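Putative metal resistance protein (Proteus mirabilis, PDB 6C29) is the N-terminal periplasmic, tandem immunoglobulin-fold domain of the membrane protein ScsB, which primes the disulfide isomerase ScsC and probably acts as a protein-disulfide reductase. Local coordinates at residues A[29-37]-A[137-145]; A[100-111]-A[121-130]. All blocks are in the same frame, centred on the assembly; numbering follows the deposited sequence. Where two conformers were deposited one is given.

Contacts 1 and 2 lie on the two sheets of the first immunoglobulin-fold domain, their centres about 15 Å apart. Strand 30-37 carries the helix 137-145 of contact 1 on one face; its other face packs on the hairpin of contact 2. The evidence is a row of apolar approaches: Val30 CG2 to Val100 CG2 at 3.5 Å, Ile32 CD1 to Leu105 CD2 at 3.7 Å and Leu34 CD2 to Leu109 CD1 at 3.8 Å. Leu129, at the end of the hairpin, joins in through CD1, 3.9 Å from Val30 CG2. Residues 100-130 lie between the two segments of contact 1, so contact 2 is nested inside the loop that contact 1 closes.

Contact 1: residues A[29-37]-A[137-145]; sequences DVKILLEVQ and FEWQYNQAM
Leu33 is the knob of this contact, pushed into a hollow of the helix walled by Phe137, Gln140, Tyr141 and Ala144. Its two methyls divide the hollow: CD1 lies 3.6 Å from Gln140 CB and also approaches the Phe137 ring, whereas CD2 sits 3.8 Å from Ala144 CB. The branch point presses on the tyrosine, Leu33 CG being 3.5 Å from Tyr141 CD2. Lys31, two residues earlier on the same face of the strand, comes to the Tyr141 ring from the opposite side of its plane to Leu33 CG. Its CE stands over the Tyr141 face, 3.4 Å from the ring centroid and 6° off the normal, a CH-pi contact with a cation-pi component from NZ. The bend at chi3 (61°) brings Lys31 NZ round to Glu138 OE1, a 3.1 Å salt bridge met on the syn side of the carboxylate; a water joins NZ to Asn142 OD1 as well. Phe137 reaches the strand backbone, with CZ 3.4 Å from Lys31 O. Beyond the segments, Tyr141 OH is hydrogen-bonded to Ile95 O, which fixes the far end of the ring on the adjoining strand, and Glu35 pairs with Arg19. With segment axes 9.3 Å apart at 69°, this is alpha-on-beta packing: a short helix laid across the outer face of an immunoglobulin-type sheet.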
loop_
_atom_site.group_PDB
_atom_site.type_symbol
_atom_site.label_atom_id
_atom_site.label_comp_id
_atom_site.label_asym_id
_atom_site.label_seq_id
_atom_site.Cartn_x
_atom_site.Cartn_y
_atom_site.Cartn_z
ATOM N N ASP A 29 1.737 17.254 15.857
ATOM C CA ASP A 29 1.459 16.254 14.822
ATOM C C ASP A 29 2.410 16.440 13.642
ATOM O O ASP A 29 2.617 17.562 13.188
ATOM C CB ASP A 29 0.021 16.354 14.324
ATOM C CG ASP A 29 -1.004 16.044 15.410
ATOM O OD1 ASP A 29 -0.628 15.434 16.441
ATOM O OD2 ASP A 29 -2.189 16.404 15.219
ATOM N N VAL A 30 2.980 15.342 13.152
ATOM C CA VAL A 30 3.947 15.409 12.076
ATOM C C VAL A 30 3.374 14.757 10.815
ATOM O O VAL A 30 2.826 13.666 10.873
ATOM C CB VAL A 30 5.290 14.721 12.453
ATOM C CG1 VAL A 30 6.313 14.969 11.410
ATOM C CG2 VAL A 30 5.794 15.244 13.794
ATOM N N LYS A 31 3.514 15.456 9.693
ATOM C CA LYS A 31 3.238 14.909 8.372
ATOM C C LYS A 31 4.585 14.669 7.706
ATOM O O LYS A 31 5.462 15.543 7.742
ATOM C CB LYS A 31 2.393 15.881 7.547
ATOM C CG LYS A 31 0.967 15.984 8.035
ATOM C CD LYS A 31 0.192 17.126 7.377
ATOM C CE LYS A 31 0.060 17.011 5.879
ATOM N NZ LYS A 31 -0.786 18.139 5.412
ATOM N N ILE A 32 4.738 13.483 7.123
ATOM C CA ILE A 32 5.963 13.056 6.459
ATOM C C ILE A 32 5.610 12.567 5.058
ATOM O O ILE A 32 4.634 11.830 4.881
ATOM C CB ILE A 32 6.632 11.941 7.258
ATOM C CG1 ILE A 32 7.024 12.464 8.638
ATOM C CG2 ILE A 32 7.841 11.405 6.555
ATOM C CD1 ILE A 32 6.985 11.400 9.649
ATOM N N LEU A 33 6.406 12.950 4.070
ATOM C CA LEU A 33 6.319 12.384 2.744
ATOM C C LEU A 33 7.556 11.597 2.487
ATOM O O LEU A 33 8.652 12.137 2.562
ATOM C CB LEU A 33 6.191 13.455 1.660
ATOM C CG LEU A 33 4.820 14.082 1.518
ATOM C CD1 LEU A 33 4.885 15.259 0.575
ATOM C CD2 LEU A 33 3.818 13.048 0.980
ATOM N N LEU A 34 7.399 10.330 2.175
ATOM C CA LEU A 34 8.506 9.456 1.832
ATOM C C LEU A 34 8.466 9.178 0.339
ATOM O O LEU A 34 7.598 8.460 -0.127
ATOM C CB LEU A 34 8.435 8.156 2.608
ATOM C CG LEU A 34 9.493 7.156 2.245
ATOM C CD1 LEU A 34 10.870 7.691 2.624
ATOM C CD2 LEU A 34 9.212 5.838 2.954
ATOM N N GLU A 35 9.391 9.744 -0.426
ATOM C CA GLU A 35 9.471 9.542 -1.860
ATOM C C GLU A 35 10.459 8.417 -2.151
ATOM O O GLU A 35 11.550 8.377 -1.570
ATOM C CB GLU A 35 9.955 10.805 -2.577
ATOM C CG GLU A 35 9.067 12.015 -2.382
ATOM C CD GLU A 35 9.745 13.288 -2.881
ATOM O OE1 GLU A 35 9.673 13.582 -4.108
ATOM O OE2 GLU A 35 10.424 13.951 -2.066
ATOM N N VAL A 36 10.073 7.518 -3.045
ATOM C CA VAL A 36 10.913 6.432 -3.494
ATOM C C VAL A 36 10.988 6.448 -4.999
ATOM O O VAL A 36 9.958 6.383 -5.664
ATOM C CB VAL A 36 10.390 5.095 -3.025
ATOM C CG1 VAL A 36 11.272 3.988 -3.509
ATOM C CG2 VAL A 36 10.287 5.058 -1.504
ATOM N N GLN A 37 12.204 6.570 -5.540
ATOM C CA GLN A 37 12.482 6.543 -6.979
ATOM C C GLN A 37 13.231 5.271 -7.323
ATOM O O GLN A 37 14.288 5.036 -6.752
ATOM C CB GLN A 37 13.333 7.749 -7.394
ATOM C CG GLN A 37 12.598 9.076 -7.486
ATOM C CD GLN A 37 11.902 9.309 -8.826
ATOM O OE1 GLN A 37 12.291 8.765 -9.860
ATOM N NE2 GLN A 37 10.857 10.128 -8.801
ATOM N N PHE A 137 5.575 21.684 0.123
ATOM C CA PHE A 137 5.250 20.463 0.873
ATOM C C PHE A 137 3.756 20.153 0.867
ATOM O O PHE A 137 3.383 18.996 0.652
ATOM C CB PHE A 137 5.766 20.579 2.308
ATOM C CG PHE A 137 5.503 19.371 3.140
ATOM C CD1 PHE A 137 6.344 18.281 3.080
ATOM C CD2 PHE A 137 4.426 19.333 4.013
ATOM C CE1 PHE A 137 6.112 17.177 3.847
ATOM C CE2 PHE A 137 4.195 18.216 4.807
ATOM C CZ PHE A 137 5.028 17.145 4.725
ATOM N N GLU A 138 2.904 21.148 1.118
ATOM C CA GLU A 138 1.451 20.924 1.222
ATOM C C GLU A 138 0.899 20.440 -0.134
ATOM O O GLU A 138 0.098 19.490 -0.200
ATOM C CB GLU A 138 0.749 22.203 1.696
ATOM C CG GLU A 138 -0.733 22.052 2.015
ATOM C CD GLU A 138 -1.023 21.205 3.268
ATOM O OE1 GLU A 138 -0.067 20.829 3.989
ATOM O OE2 GLU A 138 -2.221 20.923 3.535
ATOM N N TRP A 139 1.378 21.033 -1.220
ATOM C CA TRP A 139 1.007 20.576 -2.550
ATOM C C TRP A 139 1.480 19.153 -2.797
ATOM O O TRP A 139 0.703 18.331 -3.327
ATOM C CB TRP A 139 1.593 21.499 -3.617
ATOM C CG TRP A 139 1.319 21.069 -5.033
ATOM C CD1 TRP A 139 0.170 21.269 -5.764
ATOM C CD2 TRP A 139 2.229 20.369 -5.899
ATOM N NE1 TRP A 139 0.316 20.719 -7.030
ATOM C CE2 TRP A 139 1.564 20.164 -7.134
ATOM C CE3 TRP A 139 3.529 19.891 -5.752
ATOM C CZ2 TRP A 139 2.182 19.530 -8.228
ATOM C CZ3 TRP A 139 4.132 19.245 -6.842
ATOM C CH2 TRP A 139 3.454 19.080 -8.055
ATOM N N GLN A 140 2.742 18.861 -2.481
ATOM C CA GLN A 140 3.252 17.507 -2.648
ATOM C C GLN A 140 2.433 16.533 -1.816
ATOM O O GLN A 140 2.113 15.468 -2.306
ATOM C CB GLN A 140 4.745 17.394 -2.261
ATOM C CG GLN A 140 5.747 18.054 -3.247
ATOM C CD GLN A 140 7.116 17.354 -3.203
ATOM O OE1 GLN A 140 7.369 16.490 -2.348
ATOM N NE2 GLN A 140 7.987 17.706 -4.139
ATOM N N TYR A 141 2.064 16.915 -0.596
ATOM C CA TYR A 141 1.309 16.011 0.281
ATOM C C TYR A 141 -0.079 15.753 -0.321
ATOM O O TYR A 141 -0.560 14.605 -0.324
ATOM C CB TYR A 141 1.167 16.599 1.700
ATOM C CG TYR A 141 0.998 15.532 2.721
ATOM C CD1 TYR A 141 -0.226 14.970 2.976
ATOM C CD2 TYR A 141 2.096 15.071 3.440
ATOM C CE1 TYR A 141 -0.341 13.973 3.885
ATOM C CE2 TYR A 141 1.994 14.072 4.344
ATOM C CZ TYR A 141 0.772 13.537 4.583
ATOM O OH TYR A 141 0.595 12.515 5.500
ATOM N N ASN A 142 -0.753 16.796 -0.795
ATOM C CA ASN A 142 -2.075 16.620 -1.391
ATOM C C ASN A 142 -2.022 15.823 -2.684
ATOM O O ASN A 142 -2.920 15.030 -2.951
ATOM C CB ASN A 142 -2.733 17.962 -1.599
ATOM C CG ASN A 142 -3.196 18.581 -0.292
ATOM O OD1 ASN A 142 -3.408 17.887 0.702
ATOM N ND2 ASN A 142 -3.367 19.892 -0.294
ATOM N N GLN A 143 -1.002 16.042 -3.489
ATOM C CA GLN A 143 -0.816 15.235 -4.691
ATOM C C GLN A 143 -0.658 13.757 -4.343
ATOM O O GLN A 143 -1.236 12.896 -5.004
ATOM C CB GLN A 143 0.428 15.700 -5.485
ATOM C CG GLN A 143 0.348 17.058 -6.195
ATOM C CD GLN A 143 -0.637 17.061 -7.347
ATOM O OE1 GLN A 143 -0.381 16.434 -8.376
ATOM N NE2 GLN A 143 -1.758 17.728 -7.175
ATOM N N ALA A 144 0.079 13.457 -3.275
ATOM C CA ALA A 144 0.270 12.091 -2.849
ATOM C C ALA A 144 -1.004 11.480 -2.286
ATOM O O ALA A 144 -1.314 10.314 -2.572
ATOM C CB ALA A 144 1.373 12.028 -1.812
HETATM N N MSE A 145 -1.710 12.254 -1.460
HETATM C CA MSE A 145 -2.957 11.780 -0.877
HETATM C C MSE A 145 -4.007 11.501 -1.925
HETATM O O MSE A 145 -4.849 10.596 -1.737
HETATM C CB MSE A 145 -3.507 12.783 0.124
HETATM C CG MSE A 145 -2.793 12.816 1.429
HETATM SE SE MSE A 145 -2.890 11.173 2.460
HETATM C CE MSE A 145 -4.786 10.871 2.549
HETATM O O HOH W 1 -1.887 18.253 3.130
HETATM O O HOH W 2 10.491 15.864 -5.088
#

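Contact 2: residues A[100-111]-A[121-130]; sequences VDSDNLNGVLTL and TDYSLNLDLN
Leu105 and Leu127 form one of four hydrogen-bonded pairs in this antiparallel beta hairpin, part of a three-stranded sheet in the immunoglobulin-like DsbD N-terminal domain. Reciprocal N-H...O bonds of 2.8-2.9 Å join Leu105 N to Leu127 O and Leu127 N to Leu105 O, and the same pattern recurs at Gly107 with Leu125, Leu109 with Tyr123 and Leu111 with Thr121. The strand segments run at 155°, so the pairing is regular but twisted.

On the leucine face, Leu111 CD2 approaches Tyr123 CE1 obliquely to the ring, at 3.8 Å, and Leu125 CD1 rests on Leu109 CB at 4.1 Å. Leu129 carries this apolar row past the end of the strand, its CD1 placed 4.1 Å from Leu105 CB. The opposite face is mostly polar, Val108 being the exception among its residues. Thr110 and Asp122 lie alongside, pointing the same way, and OG1 donates to Asp122 OD1 on its syn side; Val108 CG1 flanks the same carboxylate.

Strand 16-24 of the facing sheet supplies the next layer, with Ala16 and Val18 against Tyr123 and Ala22 against Leu129. At the loop end Asn104 N is taken by Ser102 OG in an ST turn and Asn130 N by Asp128 OD1 in an Asx turn, shaping the chain where Leu129 N meets Asp103 O. Midway along, Asn106 ND2 donates a 2.9 Å hydrogen bond to Asn126 OD1, which lies close to the amide plane of Asn106, with the two amides turned 56° apart; a water bound to Asn126 OD1 also donates to Gly107 O.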
loop_
_atom_site.group_PDB
_atom_site.type_symbol
_atom_site.label_atom_id
_atom_site.label_comp_id
_atom_site.label_asym_id
_atom_site.label_seq_id
_atom_site.Cartn_x
_atom_site.Cartn_y
_atom_site.Cartn_z
ATOM N N VAL A 100 4.893 13.494 18.847
ATOM C CA VAL A 100 6.332 13.539 18.737
ATOM C C VAL A 100 6.795 14.581 19.734
ATOM O O VAL A 100 6.489 15.759 19.570
ATOM C CB VAL A 100 6.795 13.903 17.320
ATOM C CG1 VAL A 100 8.313 14.055 17.243
ATOM C CG2 VAL A 100 6.308 12.854 16.328
ATOM N N ASP A 101 7.477 14.155 20.791
ATOM C CA ASP A 101 7.866 15.093 21.843
ATOM C C ASP A 101 9.163 15.844 21.510
ATOM O O ASP A 101 9.556 16.788 22.200
ATOM C CB ASP A 101 7.968 14.391 23.196
ATOM C CG ASP A 101 8.917 13.225 23.193
ATOM O OD1 ASP A 101 9.990 13.314 22.553
ATOM O OD2 ASP A 101 8.569 12.223 23.856
ATOM N N SER A 102 9.786 15.471 20.409
ATOM C CA SER A 102 11.116 15.945 20.063
ATOM C C SER A 102 11.062 16.834 18.836
ATOM O O SER A 102 10.126 16.764 18.041
ATOM C CB SER A 102 12.022 14.740 19.771
ATOM O OG SER A 102 13.334 15.169 19.425
ATOM N N ASP A 103 12.077 17.665 18.679
ATOM C CA ASP A 103 12.177 18.519 17.503
ATOM C C ASP A 103 12.915 17.740 16.408
ATOM O O ASP A 103 13.068 18.218 15.294
ATOM C CB ASP A 103 12.899 19.830 17.829
ATOM C CG ASP A 103 12.115 20.710 18.817
ATOM O OD1 ASP A 103 10.867 20.725 18.748
ATOM O OD2 ASP A 103 12.747 21.400 19.646
ATOM N N ASN A 104 13.406 16.559 16.762
ATOM C CA ASN A 104 14.088 15.691 15.828
ATOM C C ASN A 104 13.346 14.384 15.648
ATOM O O ASN A 104 12.786 13.814 16.594
ATOM C CB ASN A 104 15.504 15.440 16.325
ATOM C CG ASN A 104 16.309 16.716 16.396
ATOM O OD1 ASN A 104 16.833 17.191 15.391
ATOM N ND2 ASN A 104 16.387 17.295 17.593
ATOM N N LEU A 105 13.338 13.912 14.420
ATOM C CA LEU A 105 12.727 12.651 14.113
ATOM C C LEU A 105 13.747 11.838 13.348
ATOM O O LEU A 105 14.247 12.263 12.311
ATOM C CB LEU A 105 11.436 12.880 13.339
ATOM C CG LEU A 105 10.537 11.677 13.110
ATOM C CD1 LEU A 105 10.133 11.015 14.391
ATOM C CD2 LEU A 105 9.326 12.164 12.367
ATOM N N ASN A 106 14.084 10.689 13.909
ATOM C CA ASN A 106 15.055 9.794 13.339
ATOM C C ASN A 106 14.413 8.467 13.157
ATOM O O ASN A 106 13.747 7.980 14.069
ATOM C CB ASN A 106 16.283 9.666 14.235
ATOM C CG ASN A 106 16.821 11.002 14.645
ATOM O OD1 ASN A 106 16.520 11.514 15.728
ATOM N ND2 ASN A 106 17.575 11.612 13.752
ATOM N N GLY A 107 14.576 7.895 11.979
ATOM C CA GLY A 107 14.016 6.578 11.733
ATOM C C GLY A 107 14.869 5.789 10.761
ATOM O O GLY A 107 15.769 6.310 10.117
ATOM N N VAL A 108 14.595 4.496 10.684
ATOM C CA VAL A 108 15.227 3.641 9.700
ATOM C C VAL A 108 14.145 3.031 8.826
ATOM O O VAL A 108 13.258 2.320 9.306
ATOM C CB VAL A 108 16.041 2.540 10.354
ATOM C CG1 VAL A 108 16.587 1.599 9.288
ATOM C CG2 VAL A 108 17.162 3.156 11.191
ATOM N N LEU A 109 14.190 3.360 7.547
ATOM C CA LEU A 109 13.334 2.768 6.538
ATOM C C LEU A 109 13.972 1.479 6.053
ATOM O O LEU A 109 15.083 1.523 5.521
ATOM C CB LEU A 109 13.151 3.716 5.350
ATOM C CG LEU A 109 12.561 3.131 4.068
ATOM C CD1 LEU A 109 11.099 2.775 4.251
ATOM C CD2 LEU A 109 12.761 4.117 2.911
ATOM N N THR A 110 13.289 0.340 6.202
ATOM C CA THR A 110 13.705 -0.893 5.548
ATOM C C THR A 110 12.923 -0.966 4.251
ATOM O O THR A 110 11.713 -1.274 4.240
ATOM C CB THR A 110 13.467 -2.107 6.408
ATOM O OG1 THR A 110 14.213 -1.965 7.642
ATOM C CG2 THR A 110 13.896 -3.388 5.647
ATOM N N LEU A 111 13.585 -0.600 3.163
ATOM C CA LEU A 111 12.961 -0.571 1.859
ATOM C C LEU A 111 13.131 -1.896 1.174
ATOM O O LEU A 111 14.246 -2.404 1.030
ATOM C CB LEU A 111 13.559 0.523 0.978
ATOM C CG LEU A 111 12.931 0.630 -0.414
ATOM C CD1 LEU A 111 11.519 1.140 -0.334
ATOM C CD2 LEU A 111 13.795 1.587 -1.244
ATOM N N THR A 121 16.912 -3.047 2.024
ATOM C CA THR A 121 17.925 -2.006 2.193
ATOM C C THR A 121 17.466 -1.057 3.289
ATOM O O THR A 121 16.339 -0.595 3.256
ATOM C CB THR A 121 18.155 -1.216 0.890
ATOM O OG1 THR A 121 18.391 -2.128 -0.191
ATOM C CG2 THR A 121 19.337 -0.174 0.995
ATOM N N ASP A 122 18.352 -0.721 4.214
ATOM C CA ASP A 122 18.046 0.249 5.267
ATOM C C ASP A 122 18.503 1.653 4.889
ATOM O O ASP A 122 19.647 1.838 4.480
ATOM C CB ASP A 122 18.702 -0.157 6.573
ATOM C CG ASP A 122 17.974 -1.288 7.271
ATOM O OD1 ASP A 122 16.885 -1.695 6.820
ATOM O OD2 ASP A 122 18.491 -1.760 8.315
ATOM N N TYR A 123 17.623 2.631 5.060
ATOM C CA TYR A 123 17.914 4.049 4.857
ATOM C C TYR A 123 17.684 4.796 6.158
ATOM O O TYR A 123 16.615 4.684 6.744
ATOM C CB TYR A 123 17.027 4.637 3.745
ATOM C CG TYR A 123 17.302 4.064 2.387
ATOM C CD1 TYR A 123 16.724 2.885 1.972
ATOM C CD2 TYR A 123 18.141 4.706 1.493
ATOM C CE1 TYR A 123 16.992 2.343 0.732
ATOM C CE2 TYR A 123 18.413 4.171 0.267
ATOM C CZ TYR A 123 17.826 3.001 -0.126
ATOM O OH TYR A 123 18.085 2.435 -1.351
ATOM N N SER A 124 18.661 5.572 6.610
ATOM C CA SER A 124 18.507 6.338 7.835
ATOM C C SER A 124 17.922 7.694 7.507
ATOM O O SER A 124 18.511 8.464 6.731
ATOM C CB SER A 124 19.845 6.492 8.543
ATOM O OG SER A 124 20.298 5.239 8.996
ATOM N N LEU A 125 16.744 7.957 8.069
ATOM C CA LEU A 125 16.001 9.196 7.844
ATOM C C LEU A 125 16.184 10.084 9.068
ATOM O O LEU A 125 15.739 9.751 10.134
ATOM C CB LEU A 125 14.518 8.886 7.607
ATOM C CG LEU A 125 14.247 7.817 6.569
ATOM C CD1 LEU A 125 12.733 7.581 6.525
ATOM C CD2 LEU A 125 14.816 8.239 5.208
ATOM N N ASN A 126 16.835 11.223 8.893
ATOM C CA ASN A 126 17.051 12.171 9.961
ATOM C C ASN A 126 16.391 13.489 9.587
ATOM O O ASN A 126 16.751 14.123 8.598
ATOM C CB ASN A 126 18.563 12.322 10.198
ATOM C CG ASN A 126 19.218 10.988 10.540
ATOM O OD1 ASN A 126 18.795 10.289 11.465
ATOM N ND2 ASN A 126 20.237 10.618 9.775
ATOM N N LEU A 127 15.397 13.876 10.374
ATOM C CA LEU A 127 14.580 15.073 10.100
ATOM C C LEU A 127 14.661 16.060 11.256
ATOM O O LEU A 127 14.430 15.701 12.411
ATOM C CB LEU A 127 13.120 14.684 9.860
ATOM C CG LEU A 127 12.846 13.798 8.637
ATOM C CD1 LEU A 127 11.539 13.044 8.795
ATOM C CD2 LEU A 127 12.819 14.674 7.422
ATOM N N ASP A 128 14.984 17.317 10.931
ATOM C CA ASP A 128 15.021 18.390 11.919
ATOM C C ASP A 128 13.730 19.185 11.818
ATOM O O ASP A 128 13.557 19.985 10.910
ATOM C CB ASP A 128 16.247 19.278 11.700
ATOM C CG ASP A 128 16.387 20.384 12.765
ATOM O OD1 ASP A 128 15.477 20.555 13.606
ATOM O OD2 ASP A 128 17.423 21.094 12.749
ATOM N N LEU A 129 12.811 18.936 12.744
ATOM C CA LEU A 129 11.478 19.506 12.649
ATOM C C LEU A 129 11.421 20.974 13.095
ATOM O O LEU A 129 10.366 21.603 13.012
ATOM C CB LEU A 129 10.503 18.667 13.470
ATOM C CG LEU A 129 10.400 17.192 13.070
ATOM C CD1 LEU A 129 9.466 16.408 13.970
ATOM C CD2 LEU A 129 9.926 17.088 11.653
ATOM N N ASN A 130 12.561 21.538 13.487
ATOM C CA ASN A 130 12.641 22.968 13.770
ATOM C C ASN A 130 12.891 23.772 12.508
ATOM O O ASN A 130 12.827 25.000 12.529
ATOM C CB ASN A 130 13.759 23.265 14.770
ATOM C CG ASN A 130 13.356 22.998 16.201
ATOM O OD1 ASN A 130 12.180 23.095 16.559
ATOM N ND2 ASN A 130 14.338 22.662 17.036
HETATM O O HOH W 3 17.455 14.848 13.164
HETATM O O HOH W 4 18.149 7.528 11.489
HETATM O O HOH W 5 15.846 -2.427 -1.334
#